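Local coordinates for bifunctional endomannanase/endoglucanase (Caldanaerobius polysaccharolyticus, PDB 3W0K), which probably hydrolyses internal beta-linkages of mannan and beta-glucan chains, as a glycoside hydrolase of family 5 built on a beta/alpha barrel, at residues Asn180-Glu185 against Arg245-Lys250; Gln228-Val231 against Asp235-Arg238; Glu239-Trp244 against Leu278-Glu283. All coordinates share one frame; numbering follows the deposited sequence.

Overall arrangement
All three interactions draw on helix 234-249, which joins strands 192-197 and 254-259 of the eight-stranded barrel. Interaction 2 joins its first turn to the preceding hairpin, interaction 3 packs its middle on helix 267-284, and interaction 1 sets its last turns against the loop after helix 176-179. The centres of interactions 1 and 3 are about 12 Å apart, those of 2 and 3 about 13 Å, and those of 1 and 2 about 19 Å. Trp244 NE1 of interaction 3 hydrogen-bonds to Asn180 O of interaction 1 at 3.0 Å, and a salt bridge of 2.8 Å from Arg238 NH2 to Glu283 OE1 ties interaction 2 to interaction 3. Interactions 1 and 2 do not touch.

Interaction 1 (Asn180-Glu185 against Arg245-Lys250); sequences NIAMPE and RDLQQK
Pro184 and Leu247 bring the two backbones nearest, with their CA atoms 6.6 Å apart, where the loop following helix 176-179 passes the last turns of helix 234-249. Leu247 carries the contact alone from the helical side, and its two methyls divide the work. CD1 rests against the pyrrolidine ring, 3.7 Å from Pro184 CB, while CD2 lies by the peptide before the proline, 3.8 Å from Met183 C. CD2 also touches the methyl of Ala182, 4.1 Å from Ala182 CB. Leu247 has an eclipsed-leaning chi1 of -111°, an unusual setting in which both methyls meet the loop. Met183 turns its own side chain away, toward His151 and Leu176, and meets the leucine through its backbone; small Ala182 suits a place where Pro243 and Trp244 also press close. Cutting Leu247 back to an alanine removes both methyls and would probably leave a gap beside Pro184 and Ala182 that no other side chain of the helical segment fills. No hydrogen bond spans the contact. The proline nitrogen bears no hydrogen, so the peptide under CD2 offers no N-H needing a partner, and the association rests on apolar packing of shape against shape.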
loop_
_atom_site.group_PDB
_atom_site.type_symbol
_atom_site.label_atom_id
_atom_site.label_comp_id
_atom_site.label_asym_id
_atom_site.label_seq_id
_atom_site.Cartn_x
_atom_site.Cartn_y
_atom_site.Cartn_z
ATOM N N ASN A 180 0.566 -0.021 -10.614
ATOM C CA ASN A 180 0.900 1.022 -11.588
ATOM C C ASN A 180 -0.186 1.417 -12.576
ATOM O O ASN A 180 -0.266 2.577 -12.989
ATOM C CB ASN A 180 2.102 0.574 -12.425
ATOM C CG ASN A 180 3.379 0.517 -11.632
ATOM O OD1 ASN A 180 3.885 -0.561 -11.313
ATOM N ND2 ASN A 180 3.930 1.679 -11.335
ATOM N N ILE A 181 -0.994 0.438 -12.969
ATOM C CA ILE A 181 -2.018 0.609 -13.996
ATOM C C ILE A 181 -3.441 0.922 -13.550
ATOM O O ILE A 181 -4.042 0.167 -12.787
ATOM C CB ILE A 181 -2.021 -0.642 -14.913
ATOM C CG1 ILE A 181 -0.604 -0.914 -15.436
ATOM C CG2 ILE A 181 -3.002 -0.477 -16.064
ATOM C CD1 ILE A 181 0.001 0.224 -16.235
ATOM N N ALA A 182 -3.988 2.016 -14.086
ATOM C CA ALA A 182 -5.346 2.460 -13.779
ATOM C C ALA A 182 -6.384 1.472 -14.308
ATOM O O ALA A 182 -6.155 0.791 -15.312
ATOM C CB ALA A 182 -5.594 3.849 -14.357
ATOM N N MET A 183 -7.542 1.437 -13.656
ATOM C CA MET A 183 -8.600 0.500 -14.021
ATOM C C MET A 183 -9.942 1.165 -14.312
ATOM O O MET A 183 -10.868 1.095 -13.505
ATOM C CB MET A 183 -8.760 -0.526 -12.892
ATOM C CG MET A 183 -7.458 -1.235 -12.537
ATOM S SD MET A 183 -7.464 -1.972 -10.889
ATOM C CE MET A 183 -7.503 -0.487 -9.850
ATOM N N PRO A 184 -10.080 1.784 -15.495
ATOM C CA PRO A 184 -11.346 2.443 -15.836
ATOM C C PRO A 184 -12.536 1.483 -15.860
ATOM O O PRO A 184 -13.677 1.893 -15.633
ATOM C CB PRO A 184 -11.058 3.052 -17.213
ATOM C CG PRO A 184 -9.988 2.173 -17.775
ATOM C CD PRO A 184 -9.099 1.921 -16.585
ATOM N N GLU A 185 -12.254 0.198 -16.067
ATOM C CA GLU A 185 -13.290 -0.829 -16.105
ATOM C C GLU A 185 -13.960 -1.041 -14.746
ATOM O O GLU A 185 -15.035 -1.632 -14.666
ATOM C CB GLU A 185 -12.730 -2.158 -16.641
ATOM C CG GLU A 185 -11.627 -2.807 -15.790
ATOM C CD GLU A 185 -10.222 -2.280 -16.081
ATOM O OE1 GLU A 185 -10.068 -1.238 -16.753
ATOM O OE2 GLU A 185 -9.252 -2.920 -15.633
ATOM N N ARG A 245 -5.522 10.327 -13.268
ATOM C CA ARG A 245 -6.159 11.641 -13.210
ATOM C C ARG A 245 -7.440 11.663 -14.036
ATOM O O ARG A 245 -8.422 12.305 -13.650
ATOM C CB ARG A 245 -5.196 12.723 -13.698
ATOM C CG ARG A 245 -4.187 13.143 -12.651
ATOM C CD ARG A 245 -4.851 13.973 -11.557
ATOM N NE ARG A 245 -5.024 15.371 -11.956
ATOM C CZ ARG A 245 -5.666 16.289 -11.239
ATOM N NH1 ARG A 245 -6.220 15.972 -10.075
ATOM N NH2 ARG A 245 -5.712 17.546 -11.663
ATOM N N ASP A 246 -7.429 10.960 -15.167
ATOM C CA ASP A 246 -8.599 10.887 -16.040
ATOM C C ASP A 246 -9.755 10.229 -15.299
ATOM O O ASP A 246 -10.913 10.601 -15.480
ATOM C CB ASP A 246 -8.282 10.098 -17.317
ATOM C CG ASP A 246 -7.348 10.848 -18.258
ATOM O OD1 ASP A 246 -7.183 12.078 -18.105
ATOM O OD2 ASP A 246 -6.777 10.201 -19.160
ATOM N N LEU A 247 -9.429 9.256 -14.453
ATOM C CA LEU A 247 -10.435 8.556 -13.665
ATOM C C LEU A 247 -10.962 9.454 -12.550
ATOM O O LEU A 247 -12.162 9.476 -12.281
ATOM C CB LEU A 247 -9.848 7.269 -13.083
ATOM C CG LEU A 247 -10.394 5.958 -13.653
ATOM C CD1 LEU A 247 -10.611 6.067 -15.154
ATOM C CD2 LEU A 247 -9.452 4.821 -13.319
ATOM N N GLN A 248 -10.060 10.203 -11.918
ATOM C CA GLN A 248 -10.426 11.111 -10.835
ATOM C C GLN A 248 -11.351 12.211 -11.351
ATOM O O GLN A 248 -12.249 12.664 -10.640
ATOM C CB GLN A 248 -9.174 11.728 -10.209
ATOM C CG GLN A 248 -9.455 12.631 -9.015
ATOM C CD GLN A 248 -8.242 13.431 -8.587
ATOM O OE1 GLN A 248 -7.242 13.491 -9.300
ATOM N NE2 GLN A 248 -8.325 14.053 -7.416
ATOM N N GLN A 249 -11.123 12.634 -12.593
ATOM C CA GLN A 249 -11.938 13.667 -13.226
ATOM C C GLN A 249 -13.343 13.134 -13.499
ATOM O O GLN A 249 -14.300 13.901 -13.603
ATOM C CB GLN A 249 -11.286 14.130 -14.526
ATOM N N LYS A 250 -13.452 11.811 -13.609
ATOM C CA LYS A 250 -14.727 11.145 -13.860
ATOM C C LYS A 250 -15.497 10.870 -12.566
ATOM O O LYS A 250 -16.589 10.301 -12.598
ATOM C CB LYS A 250 -14.499 9.847 -14.625
#

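Interaction 2 (Gln228-Val231 against Asp235-Arg238); sequences QGKV and DTLR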
loop_
_atom_site.group_PDB
_atom_site.type_symbol
_atom_site.label_atom_id
_atom_site.label_comp_id
_atom_site.label_asym_id
_atom_site.label_seq_id
_atom_site.Cartn_x
_atom_site.Cartn_y
_atom_site.Cartn_z
ATOM N N GLN A 228 15.150 2.742 -19.222
ATOM C CA GLN A 228 14.368 2.021 -20.227
ATOM C C GLN A 228 14.136 2.870 -21.477
ATOM O O GLN A 228 13.071 2.806 -22.097
ATOM C CB GLN A 228 13.026 1.563 -19.641
ATOM C CG GLN A 228 13.150 0.567 -18.501
ATOM C CD GLN A 228 11.806 0.182 -17.906
ATOM O OE1 GLN A 228 10.897 1.010 -17.799
ATOM N NE2 GLN A 228 11.677 -1.077 -17.508
ATOM N N GLY A 229 15.138 3.673 -21.832
ATOM C CA GLY A 229 15.043 4.531 -23.002
ATOM C C GLY A 229 14.100 5.711 -22.838
ATOM O O GLY A 229 13.730 6.358 -23.820
ATOM N N LYS A 230 13.716 5.998 -21.598
ATOM C CA LYS A 230 12.813 7.105 -21.305
ATOM C C LYS A 230 13.406 8.036 -20.252
ATOM O O LYS A 230 14.028 7.584 -19.291
ATOM C CB LYS A 230 11.459 6.568 -20.828
ATOM C CG LYS A 230 10.465 7.645 -20.413
ATOM C CD LYS A 230 9.138 7.043 -19.973
ATOM C CE LYS A 230 8.354 6.487 -21.150
ATOM N NZ LYS A 230 7.968 7.563 -22.110
ATOM N N VAL A 231 13.223 9.337 -20.455
ATOM C CA VAL A 231 13.724 10.353 -19.532
ATOM C C VAL A 231 12.676 10.643 -18.459
ATOM O O VAL A 231 11.536 10.990 -18.774
ATOM C CB VAL A 231 14.067 11.663 -20.282
ATOM C CG1 VAL A 231 14.540 12.729 -19.305
ATOM C CG2 VAL A 231 15.131 11.397 -21.333
ATOM N N ASP A 235 7.386 16.042 -15.680
ATOM C CA ASP A 235 6.485 15.905 -16.823
ATOM C C ASP A 235 6.195 14.433 -17.103
ATOM O O ASP A 235 5.072 14.072 -17.462
ATOM C CB ASP A 235 7.078 16.562 -18.077
ATOM C CG ASP A 235 6.972 18.080 -18.057
ATOM O OD1 ASP A 235 6.158 18.626 -17.284
ATOM O OD2 ASP A 235 7.697 18.732 -18.839
ATOM N N THR A 236 7.215 13.593 -16.940
ATOM C CA THR A 236 7.075 12.155 -17.161
ATOM C C THR A 236 6.158 11.569 -16.091
ATOM O O THR A 236 5.367 10.665 -16.367
ATOM C CB THR A 236 8.436 11.440 -17.111
ATOM O OG1 THR A 236 9.370 12.139 -17.943
ATOM C CG2 THR A 236 8.304 10.014 -17.625
ATOM N N LEU A 237 6.263 12.090 -14.871
ATOM C CA LEU A 237 5.412 11.625 -13.778
ATOM C C LEU A 237 3.957 11.987 -14.066
ATOM O O LEU A 237 3.047 11.223 -13.742
ATOM C CB LEU A 237 5.866 12.216 -12.441
ATOM C CG LEU A 237 7.111 11.570 -11.830
ATOM C CD1 LEU A 237 7.669 12.443 -10.717
ATOM C CD2 LEU A 237 6.759 10.180 -11.302
ATOM N N ARG A 238 3.737 13.144 -14.691
ATOM C CA ARG A 238 2.383 13.564 -15.042
ATOM C C ARG A 238 1.813 12.599 -16.080
ATOM O O ARG A 238 0.639 12.238 -16.023
ATOM C CB ARG A 238 2.376 14.992 -15.598
ATOM C CG ARG A 238 2.687 16.068 -14.570
ATOM C CD ARG A 238 2.601 17.456 -15.200
ATOM N NE ARG A 238 2.889 18.521 -14.244
ATOM C CZ ARG A 238 2.001 19.040 -13.401
ATOM N NH1 ARG A 238 0.751 18.598 -13.380
ATOM N NH2 ARG A 238 2.364 20.015 -12.579
#
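Thr236, in the first turn of helix 234-249, reaches back to the short strand just before it, and its CA lies 7.3 Å from that of Val231. From CB onward the side chain has Val231 O for company: CB itself is 3.5 Å from that oxygen, and there the branches part. The hydroxyl branch, OG1, lies beside the backbone N and opposite the carbonyl carbon (chi1 -49°), a setting that swings it onto the strand. It donates to Val231 O over a short 2.6 Å, lying in the carbonyl plane on a lone pair, with a C=O...OG1 angle of 145°. The methyl branch, CG2, diverges from it, staying 3.6 Å from Val231 O and meeting Lys230 CD at 3.9 Å. Lys230 starts out extended, with CG anti to its backbone N (chi1 176°), and this straight first part brings CD alongside the threonine methyl, the two side chains running past each other in opposite directions; only beyond CD does the lysine bend. A threonine thus suits the place twice over, its hydroxyl serving a strand carbonyl and its methyl packing on the apolar stem of a lysine. The backbone N of Thr236 is held in turn by Asn233 OD1, and Val231 directs its side chain onto Asp224. Gln228 and Gly229, both with positive phi, form the two-residue type I' turn joining strands 225-227 and 230-232, and the second position is well suited to glycine. The whole is a tight beta-hairpin running straight into a helix, an elaboration of the loop between strand 192-197 and its following helix; in beta/alpha barrels such strand-to-helix loops lie at the catalytic end.

Interaction 3 (Glu239-Trp244 against Leu278-Glu283); sequences EYYKPW and LSLYKE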
loop_
_atom_site.group_PDB
_atom_site.type_symbol
_atom_site.label_atom_id
_atom_site.label_comp_id
_atom_site.label_asym_id
_atom_site.label_seq_id
_atom_site.Cartn_x
_atom_site.Cartn_y
_atom_site.Cartn_z
ATOM N N GLU A 239 2.653 12.191 -17.033
ATOM C CA GLU A 239 2.234 11.248 -18.068
ATOM C C GLU A 239 1.861 9.920 -17.413
ATOM O O GLU A 239 0.841 9.318 -17.746
ATOM C CB GLU A 239 3.355 11.018 -19.081
ATOM C CG GLU A 239 3.653 12.215 -19.973
ATOM C CD GLU A 239 4.738 11.924 -20.994
ATOM O OE1 GLU A 239 4.688 10.847 -21.631
ATOM O OE2 GLU A 239 5.640 12.774 -21.163
ATOM N N TYR A 240 2.683 9.505 -16.455
ATOM C CA TYR A 240 2.478 8.262 -15.718
ATOM C C TYR A 240 1.169 8.281 -14.928
ATOM O O TYR A 240 0.473 7.268 -14.839
ATOM C CB TYR A 240 3.668 8.027 -14.779
ATOM C CG TYR A 240 3.460 6.939 -13.753
ATOM C CD1 TYR A 240 3.427 5.596 -14.124
ATOM C CD2 TYR A 240 3.288 7.257 -12.411
ATOM C CE1 TYR A 240 3.224 4.594 -13.177
ATOM C CE2 TYR A 240 3.084 6.266 -11.458
ATOM C CZ TYR A 240 3.052 4.942 -11.844
ATOM O OH TYR A 240 2.845 3.976 -10.889
ATOM N N TYR A 241 0.834 9.437 -14.364
ATOM C CA TYR A 241 -0.386 9.572 -13.578
ATOM C C TYR A 241 -1.625 9.988 -14.364
ATOM O O TYR A 241 -2.731 9.955 -13.827
ATOM C CB TYR A 241 -0.163 10.537 -12.409
ATOM C CG TYR A 241 0.664 9.955 -11.283
ATOM C CD1 TYR A 241 0.288 8.762 -10.664
ATOM C CD2 TYR A 241 1.820 10.591 -10.838
ATOM C CE1 TYR A 241 1.048 8.218 -9.629
ATOM C CE2 TYR A 241 2.587 10.056 -9.807
ATOM C CZ TYR A 241 2.195 8.866 -9.208
ATOM O OH TYR A 241 2.971 8.318 -8.214
ATOM N N LYS A 242 -1.454 10.333 -15.641
ATOM C CA LYS A 242 -2.584 10.768 -16.463
ATOM C C LYS A 242 -3.795 9.829 -16.446
ATOM O O LYS A 242 -4.922 10.286 -16.267
ATOM C CB LYS A 242 -2.150 11.065 -17.903
ATOM C CG LYS A 242 -3.251 11.707 -18.738
ATOM C CD LYS A 242 -2.782 12.050 -20.140
ATOM C CE LYS A 242 -3.856 12.817 -20.903
ATOM N NZ LYS A 242 -5.144 12.068 -20.991
ATOM N N PRO A 243 -3.584 8.508 -16.623
ATOM C CA PRO A 243 -4.728 7.586 -16.606
ATOM C C PRO A 243 -5.467 7.615 -15.266
ATOM O O PRO A 243 -6.682 7.407 -15.206
ATOM C CB PRO A 243 -4.071 6.229 -16.857
ATOM C CG PRO A 243 -2.889 6.579 -17.708
ATOM C CD PRO A 243 -2.349 7.791 -16.987
ATOM N N TRP A 244 -4.722 7.867 -14.192
ATOM C CA TRP A 244 -5.301 7.945 -12.856
ATOM C C TRP A 244 -6.061 9.259 -12.688
ATOM O O TRP A 244 -7.119 9.297 -12.065
ATOM C CB TRP A 244 -4.209 7.800 -11.795
ATOM C CG TRP A 244 -3.611 6.427 -11.767
ATOM C CD1 TRP A 244 -2.602 5.950 -12.553
ATOM C CD2 TRP A 244 -4.002 5.344 -10.915
ATOM N NE1 TRP A 244 -2.341 4.633 -12.245
ATOM C CE2 TRP A 244 -3.186 4.238 -11.243
ATOM C CE3 TRP A 244 -4.964 5.202 -9.906
ATOM C CZ2 TRP A 244 -3.301 3.002 -10.594
ATOM C CZ3 TRP A 244 -5.080 3.973 -9.260
ATOM C CH2 TRP A 244 -4.250 2.889 -9.609
ATOM N N LEU A 278 5.469 14.576 -4.433
ATOM C CA LEU A 278 4.636 15.197 -3.407
ATOM C C LEU A 278 3.946 16.467 -3.907
ATOM O O LEU A 278 2.776 16.695 -3.594
ATOM C CB LEU A 278 5.447 15.465 -2.136
ATOM C CG LEU A 278 5.797 14.208 -1.332
ATOM C CD1 LEU A 278 6.807 14.536 -0.247
ATOM C CD2 LEU A 278 4.535 13.607 -0.727
ATOM N N SER A 279 4.647 17.277 -4.702
ATOM C CA SER A 279 4.039 18.497 -5.241
ATOM C C SER A 279 2.902 18.114 -6.187
ATOM O O SER A 279 1.894 18.813 -6.272
ATOM C CB SER A 279 5.073 19.388 -5.947
ATOM O OG SER A 279 5.639 18.758 -7.079
ATOM N N LEU A 280 3.059 16.989 -6.883
ATOM C CA LEU A 280 2.014 16.504 -7.778
ATOM C C LEU A 280 0.815 16.040 -6.957
ATOM O O LEU A 280 -0.326 16.316 -7.312
ATOM C CB LEU A 280 2.521 15.352 -8.646
ATOM C CG LEU A 280 3.345 15.746 -9.871
ATOM C CD1 LEU A 280 3.808 14.503 -10.600
ATOM C CD2 LEU A 280 2.498 16.620 -10.794
ATOM N N TYR A 281 1.075 15.338 -5.855
ATOM C CA TYR A 281 -0.011 14.858 -5.003
ATOM C C TYR A 281 -0.800 16.030 -4.420
ATOM O O TYR A 281 -2.023 15.967 -4.319
ATOM C CB TYR A 281 0.524 13.968 -3.875
ATOM C CG TYR A 281 1.206 12.699 -4.342
ATOM C CD1 TYR A 281 1.014 12.202 -5.636
ATOM C CD2 TYR A 281 2.065 12.006 -3.494
ATOM C CE1 TYR A 281 1.668 11.046 -6.069
ATOM C CE2 TYR A 281 2.720 10.852 -3.913
ATOM C CZ TYR A 281 2.520 10.380 -5.199
ATOM O OH TYR A 281 3.191 9.251 -5.606
ATOM N N LYS A 282 -0.100 17.109 -4.074
ATOM C CA LYS A 282 -0.748 18.296 -3.527
ATOM C C LYS A 282 -1.629 18.942 -4.595
ATOM O O LYS A 282 -2.777 19.306 -4.331
ATOM C CB LYS A 282 0.292 19.306 -3.037
ATOM C CG LYS A 282 -0.322 20.493 -2.307
ATOM C CD LYS A 282 0.734 21.454 -1.808
ATOM C CE LYS A 282 0.109 22.557 -0.970
ATOM N NZ LYS A 282 1.132 23.508 -0.458
ATOM N N GLU A 283 -1.093 19.050 -5.807
ATOM C CA GLU A 283 -1.823 19.637 -6.930
ATOM C C GLU A 283 -3.066 18.817 -7.271
ATOM O O GLU A 283 -4.140 19.371 -7.525
ATOM C CB GLU A 283 -0.914 19.723 -8.160
ATOM C CG GLU A 283 -1.593 20.306 -9.395
ATOM C CD GLU A 283 -0.703 20.300 -10.620
ATOM O OE1 GLU A 283 0.521 20.499 -10.477
ATOM O OE2 GLU A 283 -1.232 20.098 -11.733
#
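Tyr241 brings segment 239-244 against Leu280 and Tyr281 of the neighbouring helix, 9.4 Å separating the CA atoms of Tyr241 and Leu280. In sequence order Tyr240 comes first, touching the contact from behind: its CD2 stands 3.6 Å above the centre of the Tyr241 ring, on the face opposite Tyr281. Tyr241 follows, its CG beside the backbone N and opposite the carbonyl carbon (chi1 -74°), which directs the ring toward helix 267-284. Leu280 CD1 sits at the edge of this ring, 4.4 Å from Tyr241 CD2. Tyr281 presents its own edge to the Tyr241 face away from Tyr240, in an offset edge-to-face arrangement, the centroids 5.9 Å apart and the planes at 70°, with Tyr281 CE1 3.9 Å from Tyr241 CZ. Beyond Lys242, Pro243 brings a nitrogen without a hydrogen where the helix kinks, and Trp244 then turns toward Val254 of the barrel. The two phenols meet at their oxygens, Tyr281 OH donating to Tyr241 OH over 2.8 Å. Tyr241 OH is also hydrogen-bonded to Arg196 O, of barrel strand 192-197. The buried hydroxyls are therefore linked in a short relay ending on a backbone carbonyl, which satisfies their polarity and probably helps to hold the two rings in place, while the edge of Tyr281 on the face of Tyr241 and a leucine methyl supply the apolar packing between adjacent helices.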